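Local coordinates for uncharacterized NTF2-like protein (Cytophaga hutchinsonii ATCC 33406, PDB 3F14) that is of unknown function but adopts the NTF2-like fold of the SnoaL-like family, and in this crystal binds a Tris molecule, probably in the pocket of that fold, at residues 2-15 and 93-107. Residues are numbered along the deposited sequence; the frame is centred on the assembly and turned at random. Where two conformers were deposited one is given.
Sequences METTHYSIAQHFSS and YCDIYRFENDTIKTI. With TRS (2-amino-2-hydroxymethyl-propane-1,3-diol), chain B.
A relay of hydroxyls joins Ser-14, near the end of helix 2-14, to the strand beneath: Tyr-97 OH donates to Ser-14 OG (2.7 Å), which in turn donates to the anti lone pair of Asp-95 OD2. With CG beside the backbone N (chi1 -58°), the Tyr-97 ring presents one face to Ala-10 CB and its edge to Ser-14 OG. At the helix start, His-6 NE2 donates to Asn-101 O in the type II' turn 100-103 (2.7 Å), the oxygen close to the imidazole plane. That same ring lies flat on Phe-99, centroids 3.8 Å apart and planes at 5°. This is the NTF2-like pattern, an N-terminal helix packed on a curved sheet, here at 142° to strand 93-100 of the hairpin 88-100/103-111. Apolar contacts fill in between: Ile-107 CD1 sits over the centre of the Phe-13 ring, and Ile-9 CG2 presses on Ile-104 CD1 (3.5 Å). Tris, probably from the crystallisation liquor, bridges both segments, its N donating to Ser-14 O and, at 2.8 Å, to Asp-95 OD2 above the face of Tyr-93, whose OH is hydrogen-bonded to Asn-63 OD1. An alanine in place of Tyr-93 would probably leave that amine without its aromatic floor and Asn-63 OD1 without that hydroxyl.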
loop_
_atom_site.group_PDB
_atom_site.type_symbol
_atom_site.label_atom_id
_atom_site.label_comp_id
_atom_site.label_asym_id
_atom_site.label_seq_id
_atom_site.Cartn_x
_atom_site.Cartn_y
_atom_site.Cartn_z
HETATM N N MSE A 2 -12.603 -15.654 -12.411
HETATM C CA MSE A 2 -12.599 -14.898 -11.165
HETATM C C MSE A 2 -11.535 -13.796 -11.169
HETATM O O MSE A 2 -11.807 -12.647 -10.789
HETATM C CB MSE A 2 -12.361 -15.848 -9.988
HETATM C CG MSE A 2 -12.655 -15.251 -8.618
HETATM SE SE MSE A 2 -14.584 -15.127 -8.219
HETATM C CE MSE A 2 -15.061 -13.673 -9.281
ATOM N N GLU A 3 -10.339 -14.136 -11.643
ATOM C CA GLU A 3 -9.242 -13.184 -11.679
ATOM C C GLU A 3 -9.629 -11.915 -12.437
ATOM O O GLU A 3 -9.370 -10.804 -11.965
ATOM C CB GLU A 3 -7.983 -13.814 -12.295
ATOM N N THR A 4 -10.274 -12.062 -13.592
ATOM C CA THR A 4 -10.634 -10.877 -14.403
ATOM C C THR A 4 -11.769 -10.043 -13.745
ATOM O O THR A 4 -11.817 -8.807 -13.861
ATOM C CB THR A 4 -11.020 -11.288 -15.821
ATOM O OG1 THR A 4 -12.176 -12.118 -15.761
ATOM C CG2 THR A 4 -9.879 -12.067 -16.471
ATOM N N THR A 5 -12.660 -10.727 -13.050
ATOM C CA THR A 5 -13.760 -10.053 -12.381
ATOM C C THR A 5 -13.206 -9.231 -11.209
ATOM O O THR A 5 -13.505 -8.027 -11.090
ATOM C CB THR A 5 -14.817 -11.054 -11.900
ATOM O OG1 THR A 5 -14.229 -11.949 -10.956
ATOM C CG2 THR A 5 -15.327 -11.855 -13.062
ATOM N N HIS A 6 -12.401 -9.866 -10.357
ATOM C CA HIS A 6 -11.701 -9.125 -9.285
ATOM C C HIS A 6 -10.943 -7.908 -9.818
ATOM O O HIS A 6 -11.020 -6.815 -9.247
ATOM C CB HIS A 6 -10.683 -10.006 -8.558
ATOM C CG HIS A 6 -11.276 -11.089 -7.711
ATOM N ND1 HIS A 6 -10.509 -12.084 -7.132
ATOM C CD2 HIS A 6 -12.554 -11.341 -7.347
ATOM C CE1 HIS A 6 -11.292 -12.885 -6.426
ATOM N NE2 HIS A 6 -12.535 -12.455 -6.541
ATOM N N TYR A 7 -10.183 -8.107 -10.886
ATOM C CA TYR A 7 -9.415 -7.036 -11.518
ATOM C C TYR A 7 -10.320 -5.862 -11.876
ATOM O O TYR A 7 -10.009 -4.720 -11.597
ATOM C CB TYR A 7 -8.710 -7.573 -12.770
ATOM C CG TYR A 7 -7.672 -6.673 -13.389
ATOM C CD1 TYR A 7 -8.025 -5.669 -14.291
ATOM C CD2 TYR A 7 -6.318 -6.851 -13.101
ATOM C CE1 TYR A 7 -7.050 -4.848 -14.871
ATOM C CE2 TYR A 7 -5.344 -6.053 -13.676
ATOM C CZ TYR A 7 -5.711 -5.048 -14.555
ATOM O OH TYR A 7 -4.735 -4.262 -15.117
ATOM N N SER A 8 -11.445 -6.153 -12.516
ATOM C CA SER A 8 -12.380 -5.105 -12.920
ATOM C C SER A 8 -13.000 -4.342 -11.735
ATOM O O SER A 8 -13.113 -3.113 -11.739
ATOM C CB SER A 8 -13.498 -5.733 -13.756
ATOM O OG SER A 8 -14.293 -4.694 -14.267
ATOM N N ILE A 9 -13.407 -5.095 -10.739
ATOM C CA ILE A 9 -14.011 -4.522 -9.534
ATOM C C ILE A 9 -13.035 -3.553 -8.893
ATOM O O ILE A 9 -13.386 -2.407 -8.602
ATOM C CB ILE A 9 -14.360 -5.603 -8.504
ATOM C CG1 ILE A 9 -15.526 -6.465 -8.980
ATOM C CG2 ILE A 9 -14.742 -4.960 -7.159
ATOM C CD1 ILE A 9 -15.661 -7.748 -8.212
ATOM N N ALA A 10 -11.807 -4.002 -8.697
ATOM C CA ALA A 10 -10.766 -3.197 -8.046
ATOM C C ALA A 10 -10.453 -1.980 -8.870
ATOM O O ALA A 10 -10.275 -0.881 -8.339
ATOM C CB ALA A 10 -9.487 -4.044 -7.804
ATOM N N GLN A 11 -10.310 -2.133 -10.183
ATOM C CA GLN A 11 -10.068 -0.988 -11.044
ATOM C C GLN A 11 -11.142 0.076 -10.910
ATOM O O GLN A 11 -10.822 1.253 -10.778
ATOM C CB GLN A 11 -9.986 -1.415 -12.500
ATOM C CG GLN A 11 -8.728 -2.196 -12.869
ATOM C CD GLN A 11 -7.489 -1.321 -12.974
ATOM O OE1 GLN A 11 -7.587 -0.117 -13.215
ATOM N NE2 GLN A 11 -6.303 -1.942 -12.828
ATOM N N HIS A 12 -12.409 -0.337 -10.924
ATOM C CA HIS A 12 -13.505 0.616 -10.779
ATOM C C HIS A 12 -13.496 1.308 -9.440
ATOM O O HIS A 12 -13.563 2.524 -9.369
ATOM C CB HIS A 12 -14.852 -0.077 -10.955
ATOM C CG HIS A 12 -15.240 -0.281 -12.382
ATOM N ND1 HIS A 12 -15.057 -1.478 -13.045
ATOM C CD2 HIS A 12 -15.810 0.569 -13.266
ATOM C CE1 HIS A 12 -15.523 -1.362 -14.283
ATOM N NE2 HIS A 12 -15.982 -0.129 -14.442
ATOM N N PHE A 13 -13.334 0.563 -8.337
ATOM C CA PHE A 13 -13.336 1.218 -7.030
ATOM C C PHE A 13 -12.147 2.174 -6.891
ATOM O O PHE A 13 -12.319 3.303 -6.450
ATOM C CB PHE A 13 -13.335 0.176 -5.881
ATOM C CG PHE A 13 -13.576 0.801 -4.506
ATOM C CD1 PHE A 13 -12.567 1.383 -3.777
ATOM C CD2 PHE A 13 -14.876 0.798 -3.971
ATOM C CE1 PHE A 13 -12.821 1.992 -2.566
ATOM C CE2 PHE A 13 -15.132 1.366 -2.755
ATOM C CZ PHE A 13 -14.118 1.998 -2.053
ATOM N N SER A 14 -10.947 1.735 -7.294
ATOM C CA SER A 14 -9.756 2.552 -7.094
ATOM C C SER A 14 -9.802 3.856 -7.898
ATOM O O SER A 14 -9.254 4.859 -7.499
ATOM C CB SER A 14 -8.477 1.761 -7.415
ATOM O OG SER A 14 -8.123 0.905 -6.298
ATOM N N SER A 15 -10.443 3.804 -9.060
ATOM C CA SER A 15 -10.555 4.967 -9.927
ATOM C C SER A 15 -11.742 5.870 -9.511
ATOM O O SER A 15 -11.984 6.912 -10.154
ATOM C CB SER A 15 -10.618 4.542 -11.424
ATOM O OG SER A 15 -11.759 3.803 -11.642
ATOM N N TYR A 93 -2.165 6.851 -3.863
ATOM C CA TYR A 93 -2.895 5.829 -3.128
ATOM C C TYR A 93 -2.461 4.408 -3.426
ATOM O O TYR A 93 -1.996 4.073 -4.508
ATOM C CB TYR A 93 -4.450 5.957 -3.342
ATOM C CG TYR A 93 -4.921 5.877 -4.769
ATOM C CD1 TYR A 93 -5.100 4.652 -5.437
ATOM C CD2 TYR A 93 -5.244 7.034 -5.462
ATOM C CE1 TYR A 93 -5.528 4.615 -6.750
ATOM C CE2 TYR A 93 -5.729 6.989 -6.749
ATOM C CZ TYR A 93 -5.865 5.797 -7.408
ATOM O OH TYR A 93 -6.312 5.817 -8.727
ATOM N N CYS A 94 -2.623 3.582 -2.406
ATOM C CA CYS A 94 -2.467 2.151 -2.513
ATOM C C CYS A 94 -3.724 1.535 -1.868
ATOM O O CYS A 94 -3.946 1.700 -0.678
ATOM C CB CYS A 94 -1.199 1.682 -1.801
ATOM S SG CYS A 94 -1.018 -0.129 -1.855
ATOM N N ASP A 95 -4.521 0.844 -2.684
ATOM C CA ASP A 95 -5.768 0.196 -2.269
ATOM C C ASP A 95 -5.584 -1.297 -2.290
ATOM O O ASP A 95 -5.201 -1.880 -3.310
ATOM C CB ASP A 95 -6.922 0.577 -3.180
ATOM C CG ASP A 95 -7.236 2.061 -3.178
ATOM O OD1 ASP A 95 -7.140 2.735 -2.133
ATOM O OD2 ASP A 95 -7.633 2.614 -4.283
ATOM N N ILE A 96 -5.911 -1.947 -1.169
ATOM C CA ILE A 96 -5.742 -3.390 -1.000
ATOM C C ILE A 96 -7.119 -4.033 -0.801
ATOM O O ILE A 96 -7.857 -3.642 0.117
ATOM C CB ILE A 96 -4.854 -3.707 0.226
ATOM C CG1 ILE A 96 -3.510 -3.026 0.089
ATOM C CG2 ILE A 96 -4.723 -5.228 0.436
ATOM C CD1 ILE A 96 -2.570 -3.179 1.320
ATOM N N TYR A 97 -7.481 -4.961 -1.688
ATOM C CA TYR A 97 -8.781 -5.618 -1.641
ATOM C C TYR A 97 -8.633 -7.044 -1.222
ATOM O O TYR A 97 -7.780 -7.753 -1.749
ATOM C CB TYR A 97 -9.443 -5.583 -3.040
ATOM C CG TYR A 97 -9.651 -4.195 -3.616
ATOM C CD1 TYR A 97 -8.606 -3.513 -4.239
ATOM C CD2 TYR A 97 -10.875 -3.545 -3.533
ATOM C CE1 TYR A 97 -8.742 -2.245 -4.718
ATOM C CE2 TYR A 97 -11.029 -2.283 -4.008
ATOM C CZ TYR A 97 -9.969 -1.628 -4.630
ATOM O OH TYR A 97 -10.113 -0.345 -5.069
ATOM N N ARG A 98 -9.455 -7.476 -0.289
ATOM C CA ARG A 98 -9.569 -8.896 0.025
ATOM C C ARG A 98 -10.958 -9.303 -0.368
ATOM O O ARG A 98 -11.956 -8.741 0.095
ATOM C CB ARG A 98 -9.372 -9.186 1.498
ATOM C CG ARG A 98 -9.441 -10.706 1.841
ATOM C CD ARG A 98 -9.273 -11.033 3.333
ATOM N N PHE A 99 -11.030 -10.303 -1.242
ATOM C CA PHE A 99 -12.263 -10.801 -1.705
ATOM C C PHE A 99 -12.678 -12.061 -0.934
ATOM O O PHE A 99 -11.849 -12.743 -0.307
ATOM C CB PHE A 99 -12.172 -11.153 -3.200
ATOM C CG PHE A 99 -11.881 -9.972 -4.061
ATOM C CD1 PHE A 99 -12.903 -9.200 -4.559
ATOM C CD2 PHE A 99 -10.576 -9.648 -4.374
ATOM C CE1 PHE A 99 -12.613 -8.092 -5.344
ATOM C CE2 PHE A 99 -10.299 -8.578 -5.144
ATOM C CZ PHE A 99 -11.323 -7.788 -5.611
ATOM N N GLU A 100 -13.980 -12.272 -0.900
ATOM C CA GLU A 100 -14.560 -13.530 -0.414
ATOM C C GLU A 100 -15.331 -13.962 -1.629
ATOM O O GLU A 100 -16.435 -13.461 -1.875
ATOM C CB GLU A 100 -15.456 -13.322 0.783
ATOM C CG GLU A 100 -15.993 -14.617 1.373
ATOM C CD GLU A 100 -16.811 -14.359 2.628
ATOM O OE1 GLU A 100 -16.183 -13.966 3.643
ATOM O OE2 GLU A 100 -18.057 -14.512 2.581
ATOM N N ASN A 101 -14.706 -14.874 -2.390
ATOM C CA ASN A 101 -15.168 -15.296 -3.705
ATOM C C ASN A 101 -15.398 -14.063 -4.583
ATOM O O ASN A 101 -14.436 -13.354 -4.797
ATOM C CB ASN A 101 -16.355 -16.209 -3.565
ATOM C CG ASN A 101 -16.005 -17.464 -2.803
ATOM O OD1 ASN A 101 -14.867 -17.954 -2.902
ATOM N ND2 ASN A 101 -16.969 -18.002 -2.037
ATOM N N ASP A 102 -16.630 -13.771 -5.013
ATOM C CA ASP A 102 -16.874 -12.575 -5.865
ATOM C C ASP A 102 -17.366 -11.303 -5.126
ATOM O O ASP A 102 -17.770 -10.331 -5.766
ATOM C CB ASP A 102 -17.816 -12.933 -6.997
ATOM C CG ASP A 102 -19.107 -13.501 -6.510
ATOM O OD1 ASP A 102 -19.150 -13.968 -5.342
ATOM O OD2 ASP A 102 -20.072 -13.504 -7.304
ATOM N N THR A 103 -17.266 -11.275 -3.799
ATOM C CA THR A 103 -17.647 -10.104 -3.043
ATOM C C THR A 103 -16.391 -9.450 -2.486
ATOM O O THR A 103 -15.391 -10.139 -2.246
ATOM C CB THR A 103 -18.636 -10.416 -1.896
ATOM O OG1 THR A 103 -17.956 -11.135 -0.848
ATOM C CG2 THR A 103 -19.861 -11.208 -2.478
ATOM N N ILE A 104 -16.458 -8.136 -2.305
ATOM C CA ILE A 104 -15.355 -7.403 -1.641
ATOM C C ILE A 104 -15.604 -7.550 -0.165
ATOM O O ILE A 104 -16.640 -7.063 0.346
ATOM C CB ILE A 104 -15.308 -5.919 -1.964
ATOM C CG1 ILE A 104 -15.209 -5.671 -3.485
ATOM C CG2 ILE A 104 -14.148 -5.288 -1.219
ATOM C CD1 ILE A 104 -15.289 -4.162 -3.830
ATOM N N LYS A 105 -14.669 -8.178 0.537
ATOM C CA LYS A 105 -14.773 -8.355 1.967
ATOM C C LYS A 105 -14.164 -7.190 2.753
ATOM O O LYS A 105 -14.760 -6.648 3.707
ATOM C CB LYS A 105 -14.131 -9.684 2.382
ATOM C CG LYS A 105 -14.402 -10.086 3.787
ATOM C CD LYS A 105 -15.877 -10.418 4.023
ATOM C CE LYS A 105 -16.159 -10.964 5.436
ATOM N NZ LYS A 105 -15.425 -12.234 5.673
ATOM N N THR A 106 -12.978 -6.784 2.325
ATOM C CA THR A 106 -12.306 -5.617 2.912
ATOM C C THR A 106 -11.585 -4.822 1.856
ATOM O O THR A 106 -11.102 -5.374 0.865
ATOM C CB THR A 106 -11.311 -5.977 4.028
ATOM O OG1 THR A 106 -10.206 -6.682 3.475
ATOM C CG2 THR A 106 -11.948 -6.845 5.112
ATOM N N ILE A 107 -11.531 -3.500 2.079
ATOM C CA ILE A 107 -10.716 -2.563 1.328
ATOM C C ILE A 107 -9.859 -1.824 2.359
ATOM O O ILE A 107 -10.395 -1.374 3.360
ATOM C CB ILE A 107 -11.541 -1.544 0.516
ATOM C CG1 ILE A 107 -12.629 -2.269 -0.287
ATOM C CG2 ILE A 107 -10.555 -0.710 -0.359
ATOM C CD1 ILE A 107 -13.573 -1.321 -1.029
HETATM C C TRS B . -9.247 5.910 -3.754
HETATM C C1 TRS B . -8.886 5.416 -2.328
HETATM C C2 TRS B . -9.024 7.407 -3.920
HETATM C C3 TRS B . -10.706 5.611 -4.054
HETATM N N TRS B . -8.390 5.226 -4.733
HETATM O O1 TRS B . -7.479 5.307 -2.158
HETATM O O2 TRS B . -7.686 7.737 -3.613
HETATM O O3 TRS B . -10.833 4.226 -4.214
#